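Local structure of trans-4-hydroxy-L-proline dehydratase (Clostridioides difficile 70-100-2010, 6VXC) at residues T170-Q175 with N295-F300; M437-T442 with E657-M662; C454-C459 with Y465-Y470. The protein catalyses, as a glycyl radical enzyme, the dehydration of trans-4-hydroxy-L-proline to (S)-1-pyrroline-5-carboxylate in the anaerobic breakdown of hydroxyproline. All blocks are in the same frame, centred on the assembly; numbering follows the deposited sequence.

Contact 1 (T170-Q175 with N295-F300)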
# COMPACT_ATOMS: atom_id res chain seq x y z
N THR A 170 -7.85 -3.38 -12.55
CA THR A 170 -7.03 -4.47 -12.05
C THR A 170 -7.78 -5.18 -10.92
O THR A 170 -8.86 -4.76 -10.52
CB THR A 170 -5.65 -3.99 -11.54
OG1 THR A 170 -5.82 -3.28 -10.31
CG2 THR A 170 -4.94 -3.08 -12.57
N GLU A 171 -7.19 -6.25 -10.41
CA GLU A 171 -7.80 -7.09 -9.38
C GLU A 171 -6.78 -7.40 -8.28
O GLU A 171 -5.85 -8.17 -8.50
CB GLU A 171 -8.34 -8.39 -9.97
CG GLU A 171 -8.86 -9.32 -8.89
CD GLU A 171 -9.78 -8.62 -7.92
OE1 GLU A 171 -10.73 -7.96 -8.38
OE2 GLU A 171 -9.55 -8.72 -6.70
N PHE A 172 -6.99 -6.82 -7.10
CA PHE A 172 -5.98 -6.90 -6.05
C PHE A 172 -5.86 -8.30 -5.46
O PHE A 172 -4.79 -8.66 -4.97
CB PHE A 172 -6.30 -5.89 -4.95
CG PHE A 172 -5.44 -4.66 -5.00
CD1 PHE A 172 -5.15 -4.07 -6.22
CD2 PHE A 172 -4.89 -4.14 -3.85
CE1 PHE A 172 -4.33 -2.95 -6.29
CE2 PHE A 172 -4.08 -3.01 -3.91
CZ PHE A 172 -3.79 -2.42 -5.14
N MET A 173 -6.91 -9.11 -5.50
CA MET A 173 -6.87 -10.38 -4.79
C MET A 173 -6.48 -11.57 -5.68
O MET A 173 -6.63 -12.72 -5.26
CB MET A 173 -8.20 -10.64 -4.08
CG MET A 173 -8.19 -10.23 -2.61
SD MET A 173 -7.75 -8.48 -2.39
CE MET A 173 -9.25 -7.67 -2.91
N GLU A 174 -5.93 -11.31 -6.87
CA GLU A 174 -5.56 -12.43 -7.74
C GLU A 174 -4.30 -13.14 -7.26
O GLU A 174 -4.15 -14.34 -7.50
CB GLU A 174 -5.40 -11.97 -9.19
CG GLU A 174 -4.27 -10.97 -9.47
CD GLU A 174 -3.89 -10.96 -10.95
OE1 GLU A 174 -4.20 -9.96 -11.65
OE2 GLU A 174 -3.30 -11.97 -11.42
N GLN A 175 -3.36 -12.42 -6.65
CA GLN A 175 -2.10 -13.02 -6.21
C GLN A 175 -1.77 -12.72 -4.75
O GLN A 175 -0.69 -13.11 -4.29
CB GLN A 175 -0.95 -12.54 -7.09
CG GLN A 175 -1.01 -13.05 -8.52
CD GLN A 175 0.02 -12.39 -9.38
OE1 GLN A 175 1.17 -12.23 -8.96
NE2 GLN A 175 -0.37 -11.99 -10.59
N ASN A 295 -0.16 -13.77 2.37
CA ASN A 295 0.57 -12.75 1.61
C ASN A 295 -0.29 -11.50 1.49
O ASN A 295 -0.88 -11.21 0.44
CB ASN A 295 0.96 -13.27 0.23
CG ASN A 295 1.71 -12.23 -0.59
OD1 ASN A 295 2.13 -11.20 -0.05
ND2 ASN A 295 1.92 -12.50 -1.87
N ILE A 296 -0.36 -10.72 2.58
CA ILE A 296 -1.29 -9.60 2.66
C ILE A 296 -0.71 -8.35 2.00
O ILE A 296 0.49 -8.09 2.07
CB ILE A 296 -1.68 -9.32 4.13
CG1 ILE A 296 -0.42 -9.26 5.02
CG2 ILE A 296 -2.67 -10.36 4.62
CD1 ILE A 296 -0.70 -8.96 6.47
N TRP A 297 -1.58 -7.60 1.32
CA TRP A 297 -1.19 -6.32 0.74
C TRP A 297 -0.62 -5.39 1.81
O TRP A 297 -1.16 -5.29 2.91
CB TRP A 297 -2.40 -5.65 0.07
CG TRP A 297 -2.64 -6.13 -1.34
CD1 TRP A 297 -3.61 -6.98 -1.77
CD2 TRP A 297 -1.88 -5.76 -2.50
NE1 TRP A 297 -3.50 -7.17 -3.13
CE2 TRP A 297 -2.44 -6.44 -3.60
CE3 TRP A 297 -0.77 -4.93 -2.71
CZ2 TRP A 297 -1.94 -6.31 -4.89
CZ3 TRP A 297 -0.27 -4.80 -4.00
CH2 TRP A 297 -0.86 -5.49 -5.07
N ASP A 298 0.48 -4.71 1.47
CA ASP A 298 1.09 -3.70 2.34
C ASP A 298 1.62 -4.28 3.65
O ASP A 298 1.66 -3.59 4.67
CB ASP A 298 0.11 -2.56 2.63
CG ASP A 298 -0.30 -1.80 1.37
OD1 ASP A 298 0.29 -2.05 0.30
OD2 ASP A 298 -1.21 -0.96 1.46
N ALA A 299 2.06 -5.54 3.60
CA ALA A 299 2.71 -6.20 4.73
C ALA A 299 1.98 -5.93 6.05
O ALA A 299 0.82 -6.31 6.21
CB ALA A 299 4.17 -5.76 4.82
N PHE A 300 2.66 -5.30 7.00
CA PHE A 300 2.06 -4.87 8.26
C PHE A 300 2.80 -3.62 8.71
O PHE A 300 3.87 -3.30 8.19
CB PHE A 300 2.12 -5.99 9.33
CG PHE A 300 1.05 -5.87 10.40
CD1 PHE A 300 -0.26 -5.57 10.07
CD2 PHE A 300 1.35 -6.10 11.73
CE1 PHE A 300 -1.24 -5.48 11.04
CE2 PHE A 300 0.37 -6.01 12.71
CZ PHE A 300 -0.92 -5.71 12.37
O HOH W 1 0.69 -14.93 -2.55
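F172 and W297 form an offset aromatic stack between two buried loops of the glycyl radical enzyme fold, one following helix 158-166 and the other following helix 276-293. The centroids of the F172 ring and the six-membered ring of W297 are 4.1 Å apart and their planes meet at 21°. The overlap is uneven: W297 CZ2 lies over the centre of the phenyl ring, whereas F172 CD2 reaches the indole off-centre, 3.4 Å from W297 CE2.

Polar contacts fix the same pair. W297 NE1 donates to F172 O at 2.7 Å with an N-H...O angle of 164°; the acceptor lies in the indole plane, but the donor stands well above the carbonyl plane. The other end of that peptide is held too, since M173 N donates to E171 OE2 at 2.9 Å. The F172-M173 amide is thus gripped through both its oxygen and its N-H, while E171 OE1 bridges to K524.

A Met-aromatic contact adds to the packing, with M173 SD 4.4 Å from W297 CD1 and oblique to the ring. R176 makes a cation-pi contact with the same indole. W297 and D298 are the two central residues of a type II turn from I296 to A299, and D298 OD1 bonds a bound glycerol.

The last link is through solvent. With N295 CG anti to the backbone N (chi1 179°), ND2 comes within water-bridging range of Q175 O, while OD1 accepts from R176 NH2. A water donates to Q175 O at 2.9 Å and accepts from N295 ND2 at 2.8 Å.

Contact 2 (M437-T442 with E657-M662)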
# COMPACT_ATOMS: atom_id res chain seq x y z
N MET A 437 -14.62 10.17 10.15
CA MET A 437 -15.93 10.45 10.70
C MET A 437 -17.00 10.49 9.62
O MET A 437 -18.12 10.03 9.83
CB MET A 437 -15.92 11.75 11.51
CG MET A 437 -15.08 11.66 12.78
SD MET A 437 -15.23 13.19 13.72
CE MET A 437 -16.78 12.98 14.50
N GLU A 438 -16.67 11.01 8.44
CA GLU A 438 -17.63 10.97 7.34
C GLU A 438 -18.03 9.53 7.01
O GLU A 438 -19.18 9.28 6.65
CB GLU A 438 -17.05 11.68 6.12
CG GLU A 438 -17.86 11.52 4.85
CD GLU A 438 -19.19 12.26 4.85
OE1 GLU A 438 -19.87 12.24 3.81
OE2 GLU A 438 -19.53 12.91 5.86
N ALA A 439 -17.10 8.59 7.15
CA ALA A 439 -17.35 7.18 6.89
C ALA A 439 -18.01 6.45 8.06
O ALA A 439 -18.28 5.25 7.94
CB ALA A 439 -16.03 6.49 6.51
N GLY A 440 -18.27 7.12 9.18
CA GLY A 440 -18.98 6.52 10.30
C GLY A 440 -18.14 6.20 11.53
O GLY A 440 -18.68 5.63 12.48
N LYS A 441 -16.85 6.49 11.54
CA LYS A 441 -16.04 6.28 12.74
C LYS A 441 -16.41 7.31 13.82
O LYS A 441 -16.64 8.48 13.52
CB LYS A 441 -14.55 6.39 12.41
CG LYS A 441 -13.90 5.21 11.76
CD LYS A 441 -14.32 5.04 10.30
CE LYS A 441 -13.55 3.89 9.65
NZ LYS A 441 -13.96 3.67 8.23
N THR A 442 -16.44 6.86 15.07
CA THR A 442 -16.59 7.81 16.17
C THR A 442 -15.32 8.67 16.30
O THR A 442 -14.24 8.30 15.86
CB THR A 442 -16.87 7.06 17.49
OG1 THR A 442 -15.72 6.27 17.84
CG2 THR A 442 -18.09 6.15 17.35
N GLU A 657 -19.47 -0.90 3.35
CA GLU A 657 -19.85 -0.20 2.13
C GLU A 657 -18.61 0.16 1.32
O GLU A 657 -17.48 0.19 1.84
CB GLU A 657 -20.65 1.07 2.42
CG GLU A 657 -19.80 2.20 2.93
CD GLU A 657 -20.57 3.51 3.15
OE1 GLU A 657 -21.80 3.54 2.91
OE2 GLU A 657 -19.92 4.50 3.57
N TYR A 658 -18.83 0.45 0.04
CA TYR A 658 -17.78 0.90 -0.85
C TYR A 658 -17.55 2.39 -0.68
O TYR A 658 -18.47 3.16 -0.38
CB TYR A 658 -18.12 0.60 -2.31
CG TYR A 658 -17.67 -0.77 -2.69
CD1 TYR A 658 -18.48 -1.87 -2.43
CD2 TYR A 658 -16.42 -0.98 -3.25
CE1 TYR A 658 -18.07 -3.13 -2.74
CE2 TYR A 658 -16.00 -2.26 -3.57
CZ TYR A 658 -16.83 -3.32 -3.31
OH TYR A 658 -16.42 -4.59 -3.61
N ARG A 659 -16.29 2.79 -0.83
CA ARG A 659 -15.88 4.18 -0.83
C ARG A 659 -14.78 4.36 -1.88
O ARG A 659 -14.35 3.41 -2.53
CB ARG A 659 -15.44 4.64 0.57
CG ARG A 659 -16.51 4.44 1.67
CD ARG A 659 -16.13 5.09 3.00
NE ARG A 659 -16.13 6.54 2.87
CZ ARG A 659 -17.23 7.29 2.81
NH1 ARG A 659 -17.13 8.61 2.68
NH2 ARG A 659 -18.43 6.72 2.89
N VAL A 660 -14.28 5.58 -2.00
CA VAL A 660 -13.47 5.97 -3.13
C VAL A 660 -12.14 6.53 -2.62
O VAL A 660 -12.10 7.18 -1.57
CB VAL A 660 -14.29 6.99 -3.96
CG1 VAL A 660 -13.57 8.23 -4.26
CG2 VAL A 660 -14.95 6.29 -5.19
N ASP A 661 -11.05 6.22 -3.33
CA ASP A 661 -9.76 6.87 -3.13
C ASP A 661 -9.07 7.05 -4.49
O ASP A 661 -9.53 6.53 -5.51
CB ASP A 661 -8.87 6.11 -2.10
CG ASP A 661 -8.59 4.66 -2.49
OD1 ASP A 661 -8.75 4.33 -3.67
OD2 ASP A 661 -8.20 3.84 -1.60
N MET A 662 -7.96 7.79 -4.50
CA MET A 662 -7.31 8.21 -5.74
C MET A 662 -5.80 8.06 -5.60
O MET A 662 -5.13 8.96 -5.08
CB MET A 662 -7.68 9.66 -6.06
CG MET A 662 -9.16 9.93 -5.85
SD MET A 662 -10.11 9.42 -7.28
CE MET A 662 -9.64 10.74 -8.39
O HOH W 2 -19.36 10.25 1.99
O HOH W 3 -18.52 3.68 5.60
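A439 CB sits over one face of the R659 guanidinium, toward its rim, 3.6 Å from R659 NE and 3.8 Å from R659 CD. Beside it, the aliphatic part of E438 makes a second contact, E438 CG lying 3.7 Å from R659 NH1 in an oblique approach. The arginine chain bends at chi3 (68°), which turns its flat end to present a face to the methyl group.

Around the rim of the guanidinium, polar partners lie in its plane. R659 NH2 forms a salt bridge of 2.8 Å with E657 OE2, two residues back on the same strand; the bond is bent, at 135°, and reaches the oxygen on its anti side, clearly tilted out of the carboxylate plane. At another edge, water 2 accepts from R659 NH1 at 2.9 Å and donates to E438 OE1. The E438 carboxylate, its plane 75° from that of the guanidinium, therefore meets R659 through solvent and not directly. Water 3 donates both to E657 OE2, at 2.6 Å, and to A439 O, at 2.8 Å, tying the helix end to the strand a second time.

The geometry is that of a helix C-terminus laid against a beta strand: helix 429-438 closes in a Schellman motif at G440, where phi is positive, and faces strand 657-661, which runs parallel to strand 565-573 in the beta/alpha barrel of glycyl radical enzymes.

Contact 3 (C454-C459 with Y465-Y470)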
# COMPACT_ATOMS: atom_id res chain seq x y z
N CYS A 454 -0.12 3.63 0.55
CA CYS A 454 0.34 4.87 -0.05
C CYS A 454 -0.26 6.11 0.62
O CYS A 454 0.48 6.95 1.14
CB CYS A 454 0.03 4.87 -1.55
SG CYS A 454 0.95 3.62 -2.49
N VAL A 455 -1.58 6.23 0.62
CA VAL A 455 -2.26 7.40 1.18
C VAL A 455 -3.57 7.00 1.85
O VAL A 455 -4.40 7.86 2.14
CB VAL A 455 -2.53 8.46 0.10
CG1 VAL A 455 -1.22 9.00 -0.53
CG2 VAL A 455 -3.52 7.90 -0.97
N GLU A 456 -3.77 5.71 2.10
CA GLU A 456 -5.11 5.19 2.38
C GLU A 456 -5.50 5.39 3.85
O GLU A 456 -4.82 4.90 4.74
CB GLU A 456 -5.21 3.72 1.99
CG GLU A 456 -5.03 3.48 0.49
CD GLU A 456 -3.58 3.31 0.09
OE1 GLU A 456 -2.97 4.29 -0.39
OE2 GLU A 456 -3.05 2.20 0.26
N THR A 457 -6.63 6.06 4.07
CA THR A 457 -7.14 6.40 5.40
C THR A 457 -7.84 5.22 6.05
O THR A 457 -8.66 4.55 5.41
CB THR A 457 -8.12 7.56 5.30
OG1 THR A 457 -7.48 8.67 4.69
CG2 THR A 457 -8.62 7.96 6.70
N GLY A 458 -7.52 4.96 7.31
CA GLY A 458 -8.14 3.86 8.02
C GLY A 458 -8.09 4.03 9.51
O GLY A 458 -7.29 4.82 10.04
N CYS A 459 -8.92 3.28 10.20
CA CYS A 459 -8.96 3.29 11.65
C CYS A 459 -8.12 2.11 12.17
O CYS A 459 -8.59 0.97 12.25
CB CYS A 459 -10.39 3.26 12.15
SG CYS A 459 -10.47 3.39 13.95
N TYR A 465 -10.20 -2.28 5.70
CA TYR A 465 -10.40 -1.32 4.62
C TYR A 465 -9.60 -1.84 3.44
O TYR A 465 -8.38 -1.66 3.37
CB TYR A 465 -10.03 0.12 5.02
CG TYR A 465 -8.65 0.39 5.64
CD1 TYR A 465 -8.32 -0.10 6.90
CD2 TYR A 465 -7.73 1.24 5.01
CE1 TYR A 465 -7.07 0.17 7.48
CE2 TYR A 465 -6.50 1.52 5.58
CZ TYR A 465 -6.17 0.99 6.81
OH TYR A 465 -4.94 1.27 7.37
N VAL A 466 -10.31 -2.53 2.53
CA VAL A 466 -9.71 -3.36 1.49
C VAL A 466 -9.73 -2.61 0.16
O VAL A 466 -10.78 -2.13 -0.28
CB VAL A 466 -10.44 -4.71 1.38
CG1 VAL A 466 -9.87 -5.55 0.24
CG2 VAL A 466 -10.38 -5.49 2.71
N LEU A 467 -8.57 -2.50 -0.47
CA LEU A 467 -8.47 -2.01 -1.84
C LEU A 467 -8.73 -3.18 -2.79
O LEU A 467 -8.19 -4.27 -2.58
CB LEU A 467 -7.08 -1.42 -2.10
CG LEU A 467 -6.85 0.06 -1.77
CD1 LEU A 467 -7.31 0.38 -0.37
CD2 LEU A 467 -5.39 0.43 -1.94
N THR A 468 -9.57 -2.97 -3.81
CA THR A 468 -9.90 -4.08 -4.71
C THR A 468 -9.27 -3.96 -6.10
O THR A 468 -9.28 -4.96 -6.83
CB THR A 468 -11.43 -4.24 -4.86
OG1 THR A 468 -12.00 -3.11 -5.51
CG2 THR A 468 -12.13 -4.45 -3.50
N GLY A 469 -8.73 -2.81 -6.47
CA GLY A 469 -8.06 -2.64 -7.74
C GLY A 469 -8.23 -1.23 -8.28
O GLY A 469 -9.14 -0.50 -7.90
N TYR A 470 -7.35 -0.86 -9.22
CA TYR A 470 -7.37 0.44 -9.88
C TYR A 470 -8.40 0.45 -11.02
O TYR A 470 -8.67 -0.58 -11.64
CB TYR A 470 -5.99 0.79 -10.45
CG TYR A 470 -4.91 0.76 -9.40
CD1 TYR A 470 -4.72 1.84 -8.54
CD2 TYR A 470 -4.13 -0.37 -9.23
CE1 TYR A 470 -3.74 1.79 -7.55
CE2 TYR A 470 -3.16 -0.43 -8.24
CZ TYR A 470 -2.96 0.65 -7.40
OH TYR A 470 -2.00 0.58 -6.42
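E456 and L467 meet where the hairpin carrying C454 packs inside the beta/alpha barrel typical of glycyl radical enzymes. Strand 456-458 pairs with strand 450-452 and runs roughly antiparallel to strand 463-472, but the 8.6 Å between these two axes leaves the join to side chains and not to sheet pairing.

E456 traces the contact from its root outward. CB is nearest to the Y465 ring, 4.4 Å from Y465 CE2. CG is 3.9 Å from both L467 CD1 and L467 CD2, so both leucine methyls abut it from one side. The chain bends here (chi2 87°), turning the carboxylate back over the start of its own segment. CD lies 4.0 Å and OE2 3.7 Å from L467 CD2; OE2 also bonds H180 NE2 and a glycerol. From above the carboxylate plane, V455 N donates a nearly straight bond to E456 OE1, 2.6 Å at 177°. C454 N adds weak bonds to both oxygens. The probable proton acceptor, assigned by similarity as is the thiyl radical site C454, is thus held by the backbone N-H of V455 and, weakly, by that of C454 itself.

Across from G458, Y465 on strand 463-472 has CG between its backbone N and carbonyl carbon, which stands the ring up against the hairpin strand; its OH bonds S452 OG. T457 O approaches the ring obliquely, 3.5 Å from Y465 CD2. G458 has no side chain, letting its backbone settle on the ring in a CH-pi contact: CA stands 3.7 Å from the Y465 centroid, only 12° off the ring normal.

Overall arrangement
Contact 3 lies between the other two, its centre about 11 Å from that of contact 1 and 10 Å from that of contact 2, whereas contacts 1 and 2 do not touch (nearest atoms about 8 Å apart). Strand 463-472 meets the loop of contact 1 through probable backbone hydrogen bonds, F172 N to T468 O at 3.0 Å and T170 N to Y470 O at 3.1 Å. Toward contact 2, D661 OD2 packs 3.8 Å from E456 CG. The F172 side chain is about 7 Å from that of E456 and 8 Å from that of C454. D298 and E456 each bond glycerol, probably from the crystallisation liquor, consistent with both bordering the active-site pocket.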